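Local structure of NAD(P)-dependent oxidoreductase (Pseudomonas putida, 7A3W) at residues S10-L16 with Y32-N38; S59-N63 with L89-K94; V122-I126 with A172-T176. The protein probably catalyses NADPH-dependent reduction of imines, and serves as a biocatalyst for conjugate reduction and reductive amination. All blocks are in the same frame, centred on the assembly; numbering follows the deposited sequence. Where two conformers were deposited one is given.

Interaction 1 (S10-L16 with Y32-N38); sequences SVSVLGL and YGVTVWN. With NDP (NADPH dihydro-nicotinamide-adenine-dinucleotide phosphate), chain F.
The first beta-alpha-beta unit of the Rossmann fold pairs two parallel strands here, 10-14 and 33-37, linked through helix 18-29. Their axes approach to 4.7 Å at 24°, with Val11 opposite Val34, Ser12 opposite Thr35, Val13 opposite Val36 and Leu14 opposite Trp37. The ladder runs Val11 N to Gly33 O, Thr35 N to Val11 O, Val13 N to Thr35 O, Trp37 N to Val13 O and Gly15 N to Trp37 O, each 3.0 Å. On one face Val11, Val13 and Val34 are all t while Val36 is m; Val34 and Val36 pack on helix 18-29, and Leu16 (m, t) folds back so that CD1 lies 3.8 Å from Val36 CB. The other face carries Ser12 (m), Thr35 (m), Leu14 (m, p) and Trp37 (t), with Leu14 CB 4.1 Å from Trp37 CE3 at the indole edge. Ser10 OG (chi1 t) hydrogen-bonds Ser65 OG, and a water joins Ser10 OG (2.9 Å) to Thr35 OG1 (2.6 Å). The glycine-rich turn begins at Gly15, whose phi of 107° suits glycine. Just past strand 33-37, Asn38 (chi1 t, chi2 58°) binds NADPH: OD1 accepts from Leu16 N (2.9 Å) and NDP O3B (2.6 Å), while Asn38 ND2 donates to O2X of the 2'-phosphate at 2.8 Å.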
loop_
_atom_site.group_PDB
_atom_site.type_symbol
_atom_site.label_atom_id
_atom_site.label_comp_id
_atom_site.label_asym_id
_atom_site.label_seq_id
_atom_site.Cartn_x
_atom_site.Cartn_y
_atom_site.Cartn_z
ATOM N N SER B 10 -1.876 -1.071 39.094
ATOM C CA SER B 10 -3.036 -0.307 38.571
ATOM C C SER B 10 -2.614 0.436 37.306
ATOM O O SER B 10 -1.461 0.929 37.248
ATOM C CB SER B 10 -3.617 0.633 39.593
ATOM O OG SER B 10 -4.699 1.387 39.020
ATOM N N VAL B 11 -3.520 0.500 36.327
ATOM C CA VAL B 11 -3.342 1.337 35.114
ATOM C C VAL B 11 -4.578 2.212 34.988
ATOM O O VAL B 11 -5.637 1.716 35.268
ATOM C CB VAL B 11 -3.138 0.478 33.868
ATOM C CG1 VAL B 11 -2.861 1.350 32.662
ATOM C CG2 VAL B 11 -2.019 -0.528 34.091
ATOM N N SER B 12 -4.414 3.448 34.543
ATOM C CA SER B 12 -5.545 4.352 34.243
ATOM C C SER B 12 -5.615 4.559 32.722
ATOM O O SER B 12 -4.562 4.577 32.067
ATOM C CB SER B 12 -5.440 5.648 34.992
ATOM O OG SER B 12 -5.533 5.456 36.406
ATOM N N VAL B 13 -6.828 4.595 32.183
ATOM C CA VAL B 13 -7.109 4.874 30.750
ATOM C C VAL B 13 -8.066 6.058 30.733
ATOM O O VAL B 13 -9.116 5.978 31.377
ATOM C CB VAL B 13 -7.681 3.639 30.027
ATOM C CG1 VAL B 13 -8.101 3.953 28.593
ATOM C CG2 VAL B 13 -6.703 2.455 30.080
ATOM N N LEU B 14 -7.679 7.127 30.053
ATOM C CA LEU B 14 -8.507 8.346 29.899
ATOM C C LEU B 14 -8.894 8.429 28.421
ATOM O O LEU B 14 -8.021 8.532 27.578
ATOM C CB LEU B 14 -7.710 9.575 30.335
ATOM C CG LEU B 14 -7.540 9.780 31.838
ATOM C CD1 LEU B 14 -6.641 8.722 32.450
ATOM C CD2 LEU B 14 -6.980 11.173 32.110
ATOM N N GLY B 15 -10.188 8.350 28.138
ATOM C CA GLY B 15 -10.756 8.307 26.784
ATOM C C GLY B 15 -11.243 6.907 26.524
ATOM O O GLY B 15 -10.394 5.983 26.435
ATOM N N LEU B 16 -12.558 6.718 26.463
ATOM C CA LEU B 16 -13.151 5.372 26.253
ATOM C C LEU B 16 -13.947 5.370 24.950
ATOM O O LEU B 16 -15.041 4.792 24.921
ATOM C CB LEU B 16 -14.025 4.978 27.448
ATOM C CG LEU B 16 -13.351 5.011 28.810
ATOM C CD1 LEU B 16 -14.373 4.763 29.908
ATOM C CD2 LEU B 16 -12.212 3.995 28.868
ATOM N N TYR B 32 -5.085 -6.758 35.220
ATOM C CA TYR B 32 -4.642 -5.444 35.741
ATOM C C TYR B 32 -5.856 -4.770 36.383
ATOM O O TYR B 32 -6.970 -4.914 35.859
ATOM C CB TYR B 32 -4.024 -4.576 34.638
ATOM C CG TYR B 32 -2.704 -5.105 34.134
ATOM C CD1 TYR B 32 -2.650 -6.175 33.262
ATOM C CD2 TYR B 32 -1.504 -4.599 34.609
ATOM C CE1 TYR B 32 -1.435 -6.702 32.847
ATOM C CE2 TYR B 32 -0.283 -5.111 34.195
ATOM C CZ TYR B 32 -0.248 -6.157 33.300
ATOM O OH TYR B 32 0.946 -6.683 32.905
ATOM N N GLY B 33 -5.633 -4.072 37.492
ATOM C CA GLY B 33 -6.602 -3.118 38.038
ATOM C C GLY B 33 -6.704 -1.980 37.047
ATOM O O GLY B 33 -5.640 -1.550 36.537
ATOM N N VAL B 34 -7.902 -1.589 36.655
ATOM C CA VAL B 34 -8.004 -0.467 35.683
ATOM C C VAL B 34 -8.941 0.572 36.261
ATOM O O VAL B 34 -10.065 0.213 36.563
ATOM C CB VAL B 34 -8.471 -0.911 34.291
ATOM C CG1 VAL B 34 -8.545 0.286 33.352
ATOM C CG2 VAL B 34 -7.580 -1.981 33.715
ATOM N N THR B 35 -8.486 1.820 36.290
ATOM C CA THR B 35 -9.332 2.993 36.558
ATOM C C THR B 35 -9.544 3.702 35.233
ATOM O O THR B 35 -8.545 4.005 34.563
ATOM C CB THR B 35 -8.713 3.904 37.620
ATOM O OG1 THR B 35 -8.689 3.181 38.853
ATOM C CG2 THR B 35 -9.479 5.199 37.781
ATOM N N VAL B 36 -10.795 3.978 34.885
ATOM C CA VAL B 36 -11.099 4.626 33.586
ATOM C C VAL B 36 -11.680 5.990 33.862
ATOM O O VAL B 36 -12.219 6.218 34.950
ATOM C CB VAL B 36 -12.033 3.761 32.726
ATOM C CG1 VAL B 36 -11.389 2.434 32.391
ATOM C CG2 VAL B 36 -13.372 3.539 33.421
ATOM N N TRP B 37 -11.558 6.864 32.877
ATOM C CA TRP B 37 -12.244 8.174 32.894
ATOM C C TRP B 37 -12.654 8.471 31.468
ATOM O O TRP B 37 -11.890 8.160 30.544
ATOM C CB TRP B 37 -11.358 9.295 33.433
ATOM C CG TRP B 37 -12.035 10.625 33.316
ATOM C CD1 TRP B 37 -12.946 11.128 34.200
ATOM C CD2 TRP B 37 -11.932 11.587 32.250
ATOM N NE1 TRP B 37 -13.391 12.347 33.768
ATOM C CE2 TRP B 37 -12.799 12.649 32.574
ATOM C CE3 TRP B 37 -11.208 11.660 31.056
ATOM C CZ2 TRP B 37 -12.931 13.782 31.769
ATOM C CZ3 TRP B 37 -11.357 12.771 30.251
ATOM C CH2 TRP B 37 -12.215 13.818 30.598
ATOM N N ASN B 38 -13.806 9.101 31.294
ATOM C CA ASN B 38 -14.248 9.562 29.963
ATOM C C ASN B 38 -15.065 10.827 30.146
ATOM O O ASN B 38 -15.739 10.933 31.174
ATOM C CB ASN B 38 -15.080 8.505 29.229
ATOM C CG ASN B 38 -15.264 8.828 27.761
ATOM O OD1 ASN B 38 -14.291 8.969 27.032
ATOM N ND2 ASN B 38 -16.508 8.905 27.310
HETATM P PA NDP F . -13.574 8.070 19.231
HETATM O O1A NDP F . -14.242 6.728 19.337
HETATM O O2A NDP F . -14.204 9.219 18.479
HETATM O O5B NDP F . -13.294 8.549 20.732
HETATM C C5B NDP F . -12.872 9.900 20.995
HETATM C C4B NDP F . -12.619 9.995 22.476
HETATM O O4B NDP F . -12.159 11.339 22.806
HETATM C C3B NDP F . -13.834 9.733 23.373
HETATM O O3B NDP F . -13.368 9.184 24.584
HETATM C C2B NDP F . -14.372 11.145 23.544
HETATM O O2B NDP F . -15.194 11.397 24.690
HETATM C C1B NDP F . -13.048 11.863 23.765
HETATM N N9A NDP F . -13.146 13.300 23.602
HETATM C C8A NDP F . -13.475 14.026 22.489
HETATM N N7A NDP F . -13.474 15.319 22.706
HETATM C C5A NDP F . -13.077 15.445 24.030
HETATM C C6A NDP F . -12.880 16.558 24.867
HETATM N N6A NDP F . -13.025 17.828 24.473
HETATM N N1A NDP F . -12.494 16.318 26.138
HETATM C C2A NDP F . -12.340 15.050 26.546
HETATM N N3A NDP F . -12.514 13.927 25.864
HETATM C C4A NDP F . -12.886 14.201 24.598
HETATM O O3 NDP F . -12.066 7.969 18.723
HETATM P PN NDP F . -11.120 6.662 18.741
HETATM O O1N NDP F . -11.414 5.952 17.473
HETATM O O2N NDP F . -11.296 5.908 20.026
HETATM O O5D NDP F . -9.693 7.339 18.593
HETATM C C5D NDP F . -8.960 7.901 19.703
HETATM C C4D NDP F . -7.574 8.251 19.226
HETATM O O4D NDP F . -6.862 7.046 18.834
HETATM C C3D NDP F . -7.502 9.206 18.020
HETATM O O3D NDP F . -6.519 10.203 18.266
HETATM C C2D NDP F . -7.190 8.269 16.869
HETATM O O2D NDP F . -6.549 8.954 15.800
HETATM C C1D NDP F . -6.341 7.190 17.544
HETATM N N1N NDP F . -6.417 5.853 16.878
HETATM C C2N NDP F . -7.605 5.182 16.684
HETATM C C3N NDP F . -7.673 4.035 15.919
HETATM C C7N NDP F . -8.942 3.286 15.683
HETATM O O7N NDP F . -8.912 2.353 14.881
HETATM N N7N NDP F . -10.051 3.580 16.341
HETATM C C4N NDP F . -6.426 3.467 15.363
HETATM C C5N NDP F . -5.235 4.228 15.647
HETATM C C6N NDP F . -5.244 5.273 16.448
HETATM P P2B NDP F . -16.770 11.074 24.524
HETATM O O1X NDP F . -17.171 11.766 23.223
HETATM O O2X NDP F . -16.974 9.577 24.587
HETATM O O3X NDP F . -17.281 11.791 25.755
HETATM O O HOH W 1 -7.529 0.955 39.449
#

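Interaction 2 (S59-N63 with L89-K94); sequences SEAIN and LNMSGK
Within the Rossmann-type NAD-binding domain, a turn of helix 58-64 packs against the loop that leads into strand 95-98. Residues 59-63 are helical, with Asn63 N bonded to Ser59 O at 2.9 Å. The loop starts extended at Leu89, makes an Asx turn in which Asn90 OD1 accepts from Ser92 N (3.0 Å), and finishes in a type II beta turn from Met91 to Lys94, closed by Lys94 N to Met91 O at 2.9 Å; Gly93, at phi 82°, takes the positive-phi corner. The nearest CA pairs are wide apart, Ser59 to Leu89 at 8.0 Å and Asn63 to Met91 at 7.8 Å, so side chains fill the gap. Apolar contacts centre on Ile62 (m, t): its CG2 lies 4.1 Å from CD2 of Leu89 (t, t) and 4.4 Å from CG of Met91 (m, t, t). Leu89 CD1 also reaches Ser59 CB at 3.9 Å. With chi1 to chi4 at m, t, t, m, Lys94 NZ hydrogen-bonds Ser65 O just past the helix, Asn63 O at 3.2 Å and, weakly, Ile62 O at 3.1 Å. A separate water bridges the segments, donating to Asn63 OD1 at 3.0 Å and Asn90 O at 2.6 Å.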
loop_
_atom_site.group_PDB
_atom_site.type_symbol
_atom_site.label_atom_id
_atom_site.label_comp_id
_atom_site.label_asym_id
_atom_site.label_seq_id
_atom_site.Cartn_x
_atom_site.Cartn_y
_atom_site.Cartn_z
ATOM N N SER B 59 -8.446 14.086 37.181
ATOM C CA SER B 59 -7.507 14.187 38.335
ATOM C C SER B 59 -7.483 12.876 39.124
ATOM O O SER B 59 -6.380 12.422 39.467
ATOM C CB SER B 59 -7.855 15.326 39.254
ATOM O OG SER B 59 -8.172 16.495 38.519
ATOM N N GLU B 60 -8.653 12.313 39.437
ATOM C CA GLU B 60 -8.764 11.067 40.255
ATOM C C GLU B 60 -8.207 9.876 39.456
ATOM O O GLU B 60 -7.573 8.964 40.062
ATOM C CB GLU B 60 -10.219 10.828 40.674
ATOM C CG GLU B 60 -10.770 11.903 41.609
ATOM C CD GLU B 60 -12.290 11.988 41.701
ATOM O OE1 GLU B 60 -12.982 11.242 40.958
ATOM O OE2 GLU B 60 -12.789 12.796 42.519
ATOM N N ALA B 61 -8.437 9.844 38.144
ATOM C CA ALA B 61 -7.894 8.772 37.285
ATOM C C ALA B 61 -6.360 8.850 37.335
ATOM O O ALA B 61 -5.681 7.807 37.478
ATOM C CB ALA B 61 -8.454 8.862 35.873
ATOM N N ILE B 62 -5.811 10.055 37.234
ATOM C CA ILE B 62 -4.329 10.267 37.310
ATOM C C ILE B 62 -3.819 9.812 38.681
ATOM O O ILE B 62 -2.798 9.070 38.729
ATOM C CB ILE B 62 -3.985 11.732 36.987
ATOM C CG1 ILE B 62 -4.287 12.023 35.517
ATOM C CG2 ILE B 62 -2.548 12.035 37.382
ATOM C CD1 ILE B 62 -4.397 13.491 35.138
ATOM N N ASN B 63 -4.533 10.167 39.755
ATOM C CA ASN B 63 -4.105 9.855 41.145
ATOM C C ASN B 63 -4.113 8.347 41.381
ATOM O O ASN B 63 -3.265 7.854 42.185
ATOM C CB ASN B 63 -4.949 10.633 42.148
ATOM C CG ASN B 63 -4.545 12.088 42.190
ATOM O OD1 ASN B 63 -3.397 12.421 41.892
ATOM N ND2 ASN B 63 -5.465 12.954 42.586
ATOM N N LEU B 89 -0.820 19.474 41.212
ATOM C CA LEU B 89 -1.099 18.021 41.314
ATOM C C LEU B 89 0.244 17.309 41.168
ATOM O O LEU B 89 1.001 17.628 40.243
ATOM C CB LEU B 89 -2.104 17.592 40.245
ATOM C CG LEU B 89 -2.705 16.203 40.449
ATOM C CD1 LEU B 89 -4.020 16.062 39.704
ATOM C CD2 LEU B 89 -1.741 15.123 40.014
ATOM N N ASN B 90 0.577 16.415 42.085
ATOM C CA ASN B 90 1.919 15.791 42.098
ATOM C C ASN B 90 1.900 14.529 41.250
ATOM O O ASN B 90 1.217 13.577 41.650
ATOM C CB ASN B 90 2.399 15.452 43.503
ATOM C CG ASN B 90 3.858 15.055 43.524
ATOM O OD1 ASN B 90 4.517 15.008 42.489
ATOM N ND2 ASN B 90 4.362 14.732 44.701
ATOM N N MET B 91 2.632 14.514 40.125
ATOM C CA MET B 91 2.661 13.322 39.232
ATOM C C MET B 91 3.972 12.554 39.414
ATOM O O MET B 91 4.275 11.678 38.573
ATOM C CB MET B 91 2.488 13.733 37.772
ATOM C CG MET B 91 1.152 14.405 37.513
ATOM S SD MET B 91 0.849 14.534 35.756
ATOM C CE MET B 91 -0.551 15.650 35.734
ATOM N N SER B 92 4.751 12.888 40.451
ATOM C CA SER B 92 5.984 12.144 40.808
ATOM C C SER B 92 5.710 10.636 40.736
ATOM O O SER B 92 4.703 10.185 41.313
ATOM C CB SER B 92 6.504 12.547 42.173
ATOM O OG SER B 92 7.426 11.587 42.664
ATOM N N GLY B 93 6.570 9.895 40.033
ATOM C CA GLY B 93 6.509 8.428 39.949
ATOM C C GLY B 93 5.503 7.951 38.908
ATOM O O GLY B 93 5.349 6.730 38.753
ATOM N N LYS B 94 4.807 8.860 38.226
ATOM C CA LYS B 94 3.722 8.490 37.284
ATOM C C LYS B 94 4.202 8.683 35.845
ATOM O O LYS B 94 4.816 9.735 35.538
ATOM C CB LYS B 94 2.462 9.324 37.504
ATOM C CG LYS B 94 1.807 9.235 38.868
ATOM C CD LYS B 94 0.521 10.047 38.928
ATOM C CE LYS B 94 -0.154 10.086 40.276
ATOM N NZ LYS B 94 -0.476 8.729 40.787
HETATM O O HOH W 2 -0.761 12.846 43.199
#

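Interaction 3 (V122-I126 with A172-T176); sequences VDAGI and ACTPT
Strand 120-126 of the Rossmann-type domain meets the first turn of helix 173-200, the long interdomain helix characteristic of imine reductases. Residues 122-126 are extended and 173-176 helical; the backbones come closest at Ala124 and Cys173, whose CA atoms are 6.2 Å apart. Cys173 has the largest buried area. Its CA-to-CB bond points toward the strand, and with chi1 t (174°) its SG sits 3.6 Å from both Ala124 C and Gly125 N, resting on the peptide between them. A side chain on Gly125 would point toward the helix, and a CB there would lie 3.6 Å from Cys173 SG, so SG packs closely over the bare backbone. The backbone of Cys173 is tied to strand 140-144 through N to Ser143 OG. Asp123 follows in burial, also directed at the helix, with chi1 t (-158°) and chi2 62°. Its OD1 forms a salt bridge with Lys75 NZ, while OD2 faces the helix start, 4.1 Å from Cys173 CB. Thr174 (m) places OG1 3.2 Å from Asp123 OD2. Farther along this turn, Pro175 and Thr176 pack on Ala201 and Val203 of the second subunit. Back at the strand, a water donates to Asp123 OD2 at 2.7 Å and accepts from Thr174 N at 2.9 Å.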
loop_
_atom_site.group_PDB
_atom_site.type_symbol
_atom_site.label_atom_id
_atom_site.label_comp_id
_atom_site.label_asym_id
_atom_site.label_seq_id
_atom_site.Cartn_x
_atom_site.Cartn_y
_atom_site.Cartn_z
ATOM N N VAL B 122 5.753 9.748 27.869
ATOM C CA VAL B 122 6.018 8.906 26.684
ATOM C C VAL B 122 4.919 9.224 25.672
ATOM O O VAL B 122 3.745 9.141 26.030
ATOM C CB VAL B 122 6.057 7.416 27.067
ATOM C CG1 VAL B 122 6.377 6.547 25.872
ATOM C CG2 VAL B 122 7.056 7.186 28.179
ATOM N N ASP B 123 5.317 9.580 24.454
ATOM C CA ASP B 123 4.367 9.798 23.342
ATOM C C ASP B 123 4.252 8.487 22.567
ATOM O O ASP B 123 5.222 7.698 22.551
ATOM C CB ASP B 123 4.797 10.984 22.489
ATOM C CG ASP B 123 3.593 11.527 21.742
ATOM O OD1 ASP B 123 2.672 11.957 22.440
ATOM O OD2 ASP B 123 3.576 11.462 20.494
ATOM N N ALA B 124 3.087 8.186 22.001
ATOM C CA ALA B 124 2.844 6.847 21.429
ATOM C C ALA B 124 1.885 6.955 20.243
ATOM O O ALA B 124 1.253 8.020 20.018
ATOM C CB ALA B 124 2.368 5.885 22.483
ATOM N N GLY B 125 1.903 5.940 19.408
ATOM C CA GLY B 125 1.068 5.905 18.200
ATOM C C GLY B 125 0.642 4.476 17.956
ATOM O O GLY B 125 1.529 3.599 17.891
ATOM N N ILE B 126 -0.669 4.256 17.892
ATOM C CA ILE B 126 -1.261 2.898 17.753
ATOM C C ILE B 126 -1.356 2.552 16.268
ATOM O O ILE B 126 -2.018 3.293 15.504
ATOM C CB ILE B 126 -2.617 2.780 18.458
ATOM C CG1 ILE B 126 -2.546 3.207 19.930
ATOM C CG2 ILE B 126 -3.136 1.363 18.292
ATOM C CD1 ILE B 126 -3.876 3.440 20.599
ATOM N N ALA B 172 9.775 12.307 18.827
ATOM C CA ALA B 172 10.266 11.414 17.759
ATOM C C ALA B 172 9.085 10.637 17.166
ATOM O O ALA B 172 9.065 10.412 15.934
ATOM C CB ALA B 172 11.332 10.486 18.290
ATOM N N CYS B 173 8.122 10.235 18.003
ATOM C CA CYS B 173 7.051 9.299 17.591
ATOM C C CYS B 173 6.175 9.953 16.517
ATOM O O CYS B 173 5.889 9.290 15.463
ATOM C CB CYS B 173 6.244 8.846 18.805
ATOM S SG CYS B 173 4.811 7.845 18.361
ATOM N N THR B 174 5.716 11.174 16.755
ATOM C CA THR B 174 4.653 11.821 15.937
ATOM C C THR B 174 5.022 11.863 14.448
ATOM O O THR B 174 4.195 11.498 13.615
ATOM C CB THR B 174 4.252 13.184 16.515
ATOM O OG1 THR B 174 3.400 12.858 17.606
ATOM C CG2 THR B 174 3.494 14.061 15.542
ATOM N N PRO B 175 6.181 12.399 14.005
ATOM C CA PRO B 175 6.419 12.507 12.563
ATOM C C PRO B 175 6.450 11.147 11.866
ATOM O O PRO B 175 5.925 11.011 10.778
ATOM C CB PRO B 175 7.746 13.277 12.471
ATOM C CG PRO B 175 7.814 14.019 13.794
ATOM C CD PRO B 175 7.249 13.038 14.801
ATOM N N THR B 176 7.047 10.150 12.513
ATOM C CA THR B 176 7.123 8.770 11.993
ATOM C C THR B 176 5.716 8.178 11.916
ATOM O O THR B 176 5.360 7.615 10.875
ATOM C CB THR B 176 8.091 7.963 12.854
ATOM O OG1 THR B 176 9.384 8.515 12.587
ATOM C CG2 THR B 176 8.074 6.474 12.569
HETATM O O HOH W 3 5.889 12.363 19.343
#

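In the fold
Interactions 1 and 2 adjoin, their centres about 13 Å apart: Ala61 of the helix in interaction 2 accepts a probable hydrogen bond at its O from Ser12 OG, 2.6 Å away, and its CB packs 3.8 Å from Trp37 CB and 3.9 Å from Leu14 CD1. Helix 58-64 thus lies between the sheet and loop 89-94. Interaction 3 reaches the same sheet through strand 120-126, with its centre about 21 Å from that of interaction 1 and 22 Å from that of interaction 2. NADPH relates interactions 1 and 3: interaction 1 holds its adenosine end and Ile126 of interaction 3 belongs to its pocket, whereas the Ile62 side chain of interaction 2 is about 12 Å from it.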